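Local coordinates for protein cytokinin riboside 5'-monophosphate phosphoribohydrolase (Corynebacterium glutamicum, PDB 5WQ3) that belongs to the LOG-like proteins of the SLOG clan, built on a parallel alpha/beta fold, at residues V182-M185 with V186-K190; L230-D234 with L235-V239. All coordinates share one frame; numbering follows the deposited sequence. Where two conformers were deposited one is given.

Interaction 1: residues V182-M185 with V186-K190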
ATOM      1  N   VAL C 182      27.917  -9.938 -62.416  0.50 22.65           N
ATOM      2  CA  VAL C 182      28.266  -9.237 -63.647  0.50 21.69           C
ATOM      3  C   VAL C 182      29.392  -9.990 -64.358  0.50 22.40           C
ATOM      4  O   VAL C 182      29.414 -10.099 -65.564  0.50 22.48           O
ATOM      5  CB  VAL C 182      28.570  -7.740 -63.469  0.50 20.77           C
ATOM      6  CG1 VAL C 182      29.648  -7.475 -62.410  0.50 20.88           C
ATOM      7  CG2 VAL C 182      28.996  -7.133 -64.793  0.50 19.37           C
ATOM      8  N   LEU C 183      30.350 -10.489 -63.594  1.00 23.49           N
ATOM      9  CA  LEU C 183      31.436 -11.233 -64.182  1.00 24.24           C
ATOM     10  C   LEU C 183      30.906 -12.443 -64.987  1.00 25.05           C
ATOM     11  O   LEU C 183      31.374 -12.658 -66.087  1.00 25.65           O
ATOM     12  CB  LEU C 183      32.434 -11.693 -63.126  1.00 25.92           C
ATOM     13  CG  LEU C 183      33.457 -10.637 -62.776  1.00 24.12           C
ATOM     14  CD1 LEU C 183      34.208 -11.076 -61.539  1.00 23.46           C
ATOM     15  CD2 LEU C 183      34.425 -10.401 -63.930  1.00 26.17           C
ATOM     16  N   CYS C 184      29.943 -13.171 -64.442  0.50 25.80           N
ATOM     17  CA  CYS C 184      29.320 -14.299 -65.153  0.50 29.15           C
ATOM     18  C   CYS C 184      28.447 -13.861 -66.365  0.50 27.37           C
ATOM     19  O   CYS C 184      28.322 -14.601 -67.333  0.50 28.58           O
ATOM     20  CB  CYS C 184      28.520 -15.156 -64.158  0.50 31.65           C
ATOM     21  SG  CYS C 184      27.670 -16.579 -64.882  0.50 38.94           S
ATOM     22  N   MET C 185      27.856 -12.670 -66.304  1.00 26.23           N
ATOM     23  CA  MET C 185      27.100 -12.103 -67.399  1.00 27.51           C
ATOM     24  C   MET C 185      28.072 -11.662 -68.494  1.00 30.86           C
ATOM     25  O   MET C 185      27.796 -11.842 -69.671  1.00 26.66           O
ATOM     26  CB  MET C 185      26.235 -10.956 -66.945  1.00 29.36           C
ATOM     27  CG  MET C 185      25.149 -11.328 -65.954  1.00 30.77           C
ATOM     28  SD  MET C 185      23.805 -12.218 -66.744  1.00 39.39           S
ATOM     29  CE  MET C 185      23.935 -13.871 -66.076  1.00 46.92           C
ATOM     30  N   VAL C 186      29.242 -11.146 -68.110  1.00 29.84           N
ATOM     31  CA  VAL C 186      30.213 -10.767 -69.126  1.00 29.87           C
ATOM     32  C   VAL C 186      30.779 -12.012 -69.795  1.00 31.62           C
ATOM     33  O   VAL C 186      30.835 -12.099 -71.040  1.00 33.69           O
ATOM     34  CB  VAL C 186      31.300  -9.829 -68.590  1.00 29.69           C
ATOM     35  CG1 VAL C 186      32.464  -9.688 -69.558  1.00 32.50           C
ATOM     36  CG2 VAL C 186      30.685  -8.483 -68.296  1.00 32.44           C
ATOM     37  N   GLN C 187      31.145 -12.999 -68.994  1.00 32.88           N
ATOM     38  CA  GLN C 187      31.740 -14.221 -69.536  1.00 34.86           C
ATOM     39  C   GLN C 187      30.749 -14.990 -70.446  1.00 34.91           C
ATOM     40  O   GLN C 187      31.149 -15.472 -71.477  1.00 34.40           O
ATOM     41  CB  GLN C 187      32.344 -15.043 -68.391  1.00 33.92           C
ATOM     42  CG  GLN C 187      32.581 -16.489 -68.622  1.00 39.33           C
ATOM     43  CD  GLN C 187      32.747 -17.126 -67.273  1.00 43.30           C
ATOM     44  OE1 GLN C 187      31.803 -17.177 -66.500  1.00 50.94           O
ATOM     45  NE2 GLN C 187      33.947 -17.485 -66.938  1.00 38.23           N
ATOM     46  N   THR C 188      29.453 -15.004 -70.120  1.00 40.71           N
ATOM     47  CA  THR C 188      28.456 -15.714 -70.928  1.00 37.21           C
ATOM     48  C   THR C 188      27.990 -14.900 -72.134  1.00 43.60           C
ATOM     49  O   THR C 188      27.256 -15.429 -72.941  1.00 43.19           O
ATOM     50  CB  THR C 188      27.195 -16.152 -70.118  1.00 40.61           C
ATOM     51  OG1 THR C 188      26.560 -15.029 -69.458  1.00 36.99           O
ATOM     52  CG2 THR C 188      27.542 -17.180 -69.099  1.00 38.39           C
ATOM     53  N   GLY C 189      28.389 -13.629 -72.259  1.00 42.05           N
ATOM     54  CA  GLY C 189      27.912 -12.784 -73.362  1.00 38.89           C
ATOM     55  C   GLY C 189      26.493 -12.237 -73.217  1.00 39.94           C
ATOM     56  O   GLY C 189      25.927 -11.711 -74.153  1.00 36.30           O
ATOM     57  N   LYS C 190      25.913 -12.277 -72.026  1.00 36.03           N
ATOM     58  CA  LYS C 190      24.570 -11.753 -71.866  1.00 33.63           C
ATOM     59  C   LYS C 190      24.656 -10.227 -71.786  1.00 29.41           C
ATOM     60  O   LYS C 190      23.665  -9.567 -71.942  1.00 30.88           O
ATOM     61  CB  LYS C 190      23.903 -12.354 -70.625  1.00 37.86           C
ATOM     62  CG  LYS C 190      23.896 -13.894 -70.552  1.00 42.15           C
ATOM     63  CD  LYS C 190      22.999 -14.559 -71.593  1.00 45.99           C
ATOM     64  CE  LYS C 190      21.529 -14.189 -71.375  1.00 51.01           C
ATOM     65  NZ  LYS C 190      20.550 -14.911 -72.247  1.00 51.78           N
TER
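Thr188 bonds twice to Cys184 O, through its hydroxyl and its backbone N. Thr188 OG1 sits 2.8 Å from Cys184 O, in the carbonyl plane and on a lone pair, whereas Thr188 N arrives above that plane, 3.0 Å from the same oxygen. A chi1 of 56° tucks OG1 between its own backbone N and carbonyl carbon, turning the hydroxyl back down the helix. The two preceding i to i+4 bonds run from Val186 N to Val182 O (2.8 Å) and from Gln187 N to Leu183 O (2.9 Å). The amide end of Gln187 is held by Asp225. Packing is modest: in one of the two deposited conformers of Val182, its CG2 lies side by side with CG2 of Val186, along the flank of the helix that also meets Ile196. The Met185 chain, bent at chi2 and chi3, lays SD 3.9 Å from Lys190 CB, so the thioether runs across the root of the lysine. Two bonds lead back into the last turn, a weak one from Lys190 N to Met185 O (3.0 Å) and one from Gly189 N to Val186 O. With positive phi (77°) at Gly189 they form the Schellman motif that ends helix 173-188 of the beta-alpha-beta unit 166-168, 173-188, 196-199.

Interaction 2: residues L230-D234 with L235-V239. With PGE (triethylene glycol), chain M.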
ATOM      1  N   LEU C 230      39.432  -3.682 -64.266  1.00 25.19           N
ATOM      2  CA  LEU C 230      40.465  -2.804 -63.783  1.00 23.76           C
ATOM      3  C   LEU C 230      40.377  -2.774 -62.284  1.00 23.70           C
ATOM      4  O   LEU C 230      39.289  -2.665 -61.730  1.00 24.58           O
ATOM      5  CB  LEU C 230      40.237  -1.409 -64.310  1.00 23.11           C
ATOM      6  CG  LEU C 230      41.089  -0.326 -63.718  1.00 23.61           C
ATOM      7  CD1 LEU C 230      42.585  -0.559 -63.954  1.00 24.02           C
ATOM      8  CD2 LEU C 230      40.617   0.989 -64.282  1.00 22.37           C
ATOM      9  N   VAL C 231      41.522  -2.901 -61.622  1.00 19.18           N
ATOM     10  CA  VAL C 231      41.651  -2.639 -60.192  1.00 22.34           C
ATOM     11  C   VAL C 231      42.560  -1.421 -59.948  1.00 22.69           C
ATOM     12  O   VAL C 231      43.707  -1.477 -60.344  1.00 26.01           O
ATOM     13  CB  VAL C 231      42.284  -3.871 -59.441  1.00 20.41           C
ATOM     14  CG1 VAL C 231      42.259  -3.657 -57.946  1.00 22.32           C
ATOM     15  CG2 VAL C 231      41.619  -5.197 -59.803  1.00 21.87           C
ATOM     16  N   THR C 232      42.095  -0.362 -59.297  1.00 22.43           N
ATOM     17  CA  THR C 232      42.887   0.842 -59.192  1.00 23.23           C
ATOM     18  C   THR C 232      42.460   1.655 -58.014  1.00 27.49           C
ATOM     19  O   THR C 232      41.366   1.463 -57.485  1.00 26.18           O
ATOM     20  CB  THR C 232      42.752   1.708 -60.466  1.00 22.30           C
ATOM     21  OG1 THR C 232      43.580   2.858 -60.328  1.00 21.44           O
ATOM     22  CG2 THR C 232      41.213   2.182 -60.653  1.00 20.61           C
ATOM     23  N   ASP C 233      43.319   2.580 -57.590  1.00 26.01           N
ATOM     24  CA  ASP C 233      42.947   3.618 -56.625  1.00 25.94           C
ATOM     25  C   ASP C 233      42.708   4.969 -57.261  1.00 28.35           C
ATOM     26  O   ASP C 233      42.391   5.945 -56.558  1.00 26.37           O
ATOM     27  CB  ASP C 233      44.052   3.763 -55.592  1.00 29.41           C
ATOM     28  CG  ASP C 233      44.153   2.545 -54.716  1.00 31.99           C
ATOM     29  OD1 ASP C 233      43.069   1.969 -54.338  1.00 29.14           O
ATOM     30  OD2 ASP C 233      45.283   2.125 -54.410  1.00 27.62           O
ATOM     31  N   ASP C 234      42.944   5.070 -58.577  1.00 26.17           N
ATOM     32  CA  ASP C 234      42.890   6.372 -59.250  1.00 23.32           C
ATOM     33  C   ASP C 234      41.502   6.468 -59.878  1.00 21.72           C
ATOM     34  O   ASP C 234      41.211   5.756 -60.799  1.00 21.61           O
ATOM     35  CB  ASP C 234      43.951   6.426 -60.318  1.00 24.80           C
ATOM     36  CG  ASP C 234      44.049   7.780 -60.993  1.00 29.25           C
ATOM     37  OD1 ASP C 234      43.031   8.367 -61.352  1.00 30.01           O
ATOM     38  OD2 ASP C 234      45.182   8.258 -61.203  1.00 33.08           O
ATOM     39  N   LEU C 235      40.680   7.342 -59.356  1.00 23.06           N
ATOM     40  CA  LEU C 235      39.308   7.493 -59.822  1.00 23.16           C
ATOM     41  C   LEU C 235      39.226   8.074 -61.225  1.00 27.22           C
ATOM     42  O   LEU C 235      38.301   7.750 -61.966  1.00 24.22           O
ATOM     43  CB  LEU C 235      38.555   8.370 -58.869  1.00 22.62           C
ATOM     44  CG  LEU C 235      38.541   7.893 -57.425  1.00 25.48           C
ATOM     45  CD1 LEU C 235      37.887   8.925 -56.527  1.00 27.03           C
ATOM     46  CD2 LEU C 235      37.866   6.534 -57.257  1.00 26.07           C
ATOM     47  N   ASP C 236      40.141   8.980 -61.612  1.00 27.03           N
ATOM     48  CA  ASP C 236      40.121   9.433 -62.996  1.00 25.78           C
ATOM     49  C   ASP C 236      40.463   8.325 -63.971  1.00 23.97           C
ATOM     50  O   ASP C 236      39.917   8.232 -65.053  1.00 24.52           O
ATOM     51  CB  ASP C 236      41.102  10.559 -63.192  1.00 28.46           C
ATOM     52  CG  ASP C 236      40.678  11.794 -62.530  1.00 29.47           C
ATOM     53  OD1 ASP C 236      39.503  12.219 -62.655  1.00 33.13           O
ATOM     54  OD2 ASP C 236      41.546  12.362 -61.874  1.00 40.46           O
ATOM     55  N   GLN C 237      41.421   7.477 -63.614  1.00 21.76           N
ATOM     56  CA  GLN C 237      41.665   6.315 -64.432  1.00 20.86           C
ATOM     57  C   GLN C 237      40.449   5.405 -64.523  1.00 19.71           C
ATOM     58  O   GLN C 237      40.283   4.754 -65.563  1.00 19.65           O
ATOM     59  CB  GLN C 237      42.785   5.456 -63.866  1.00 21.29           C
ATOM     60  CG  GLN C 237      43.178   4.282 -64.710  1.00 21.06           C
ATOM     61  CD  GLN C 237      44.240   3.422 -64.020  1.00 19.82           C
ATOM     62  OE1 GLN C 237      44.439   3.536 -62.814  1.00 21.85           O
ATOM     63  NE2 GLN C 237      44.912   2.578 -64.779  1.00 20.37           N
ATOM     64  N   ALA C 238      39.723   5.230 -63.414  1.00 20.18           N
ATOM     65  CA  ALA C 238      38.530   4.364 -63.419  1.00 21.55           C
ATOM     66  C   ALA C 238      37.573   4.872 -64.442  1.00 20.99           C
ATOM     67  O   ALA C 238      37.034   4.104 -65.260  1.00 22.55           O
ATOM     68  CB  ALA C 238      37.837   4.378 -62.059  1.00 23.72           C
ATOM     69  N   VAL C 239      37.358   6.185 -64.415  1.00 19.52           N
ATOM     70  CA  VAL C 239      36.252   6.760 -65.234  1.00 19.30           C
ATOM     71  C   VAL C 239      36.688   6.734 -66.707  1.00 21.83           C
ATOM     72  O   VAL C 239      35.926   6.386 -67.618  1.00 21.61           O
ATOM     73  CB  VAL C 239      35.947   8.161 -64.710  1.00 18.37           C
ATOM     74  CG1 VAL C 239      35.078   8.963 -65.649  1.00 21.34           C
ATOM     75  CG2 VAL C 239      35.399   8.055 -63.317  1.00 18.13           C
TER
HETATM   76  O4  PGE M 302      46.491  -0.847 -59.917  1.00 57.46           O
HETATM   77  C6  PGE M 302      46.185   0.061 -60.970  1.00 50.41           C
HETATM   78  C5  PGE M 302      46.515  -0.641 -62.278  1.00 55.22           C
HETATM   79  O3  PGE M 302      46.370   0.284 -63.352  1.00 39.44           O
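Gln237 reaches Thr232 because its side chain runs out fully extended (chi1 -175°), carrying the amide from the first turn of the helix back to strand 230-232. Thr232 answers with OG1 swung opposite its own N (chi1 -178°), and this hydroxyl donates to Gln237 OE1 at 2.7 Å, tilted from the amide plane. The same OG1 accepts from Asp234 N at 2.9 Å in a nearly straight bond, an ST turn. Asp234, the N-cap, has CG anti to its N (chi1 -175°), which brings OD1 to 2.9 Å from Gln237 N, met from above the carboxylate plane. The backbone bond from Ala238 N to Asp234 O, at 3.1 Å, continues the cap into the helix. Gln237 NE2 donates to O3 of a triethylene glycol, probably from the crystallisation liquor, at 3.1 Å; Leu230 CD1 lies 4.0 Å from that NE2. Leu235 packs on Ile199 and on helix 84-98. Asp236 OD1 forms a salt bridge with Lys95, which probably eases the approach of Asp236 OD2 to Asp234 OD1, 4.3 Å away. The Thr232 bond and, in this crystal, the glycol together define the orientation of the Gln237 amide, and the Asp234 carboxylate would probably gain from the helix dipole.

Interaction 1 comes first along the chain, at the end of helix 173-188; interaction 2 follows, where strand 230-232 turns into helix 235-246. Their centres are 21 Å apart and their nearest atoms about 8 Å, so they do not touch. Strand 196-199 connects them: Val182, Leu183 and Val186 pack on its Ile196, while strand 230-232, outermost on its side of the parallel sheet within this chain, bonds to its backbone, and Leu235 and Ala238 pack on its side chains. Interaction 1 lies where the chain heads for the start of strand 196-199, interaction 2 just past the C-terminal end of strand 230-232. They therefore sit at opposite ends of the parallel strands and finish the last part of the alpha/beta fold.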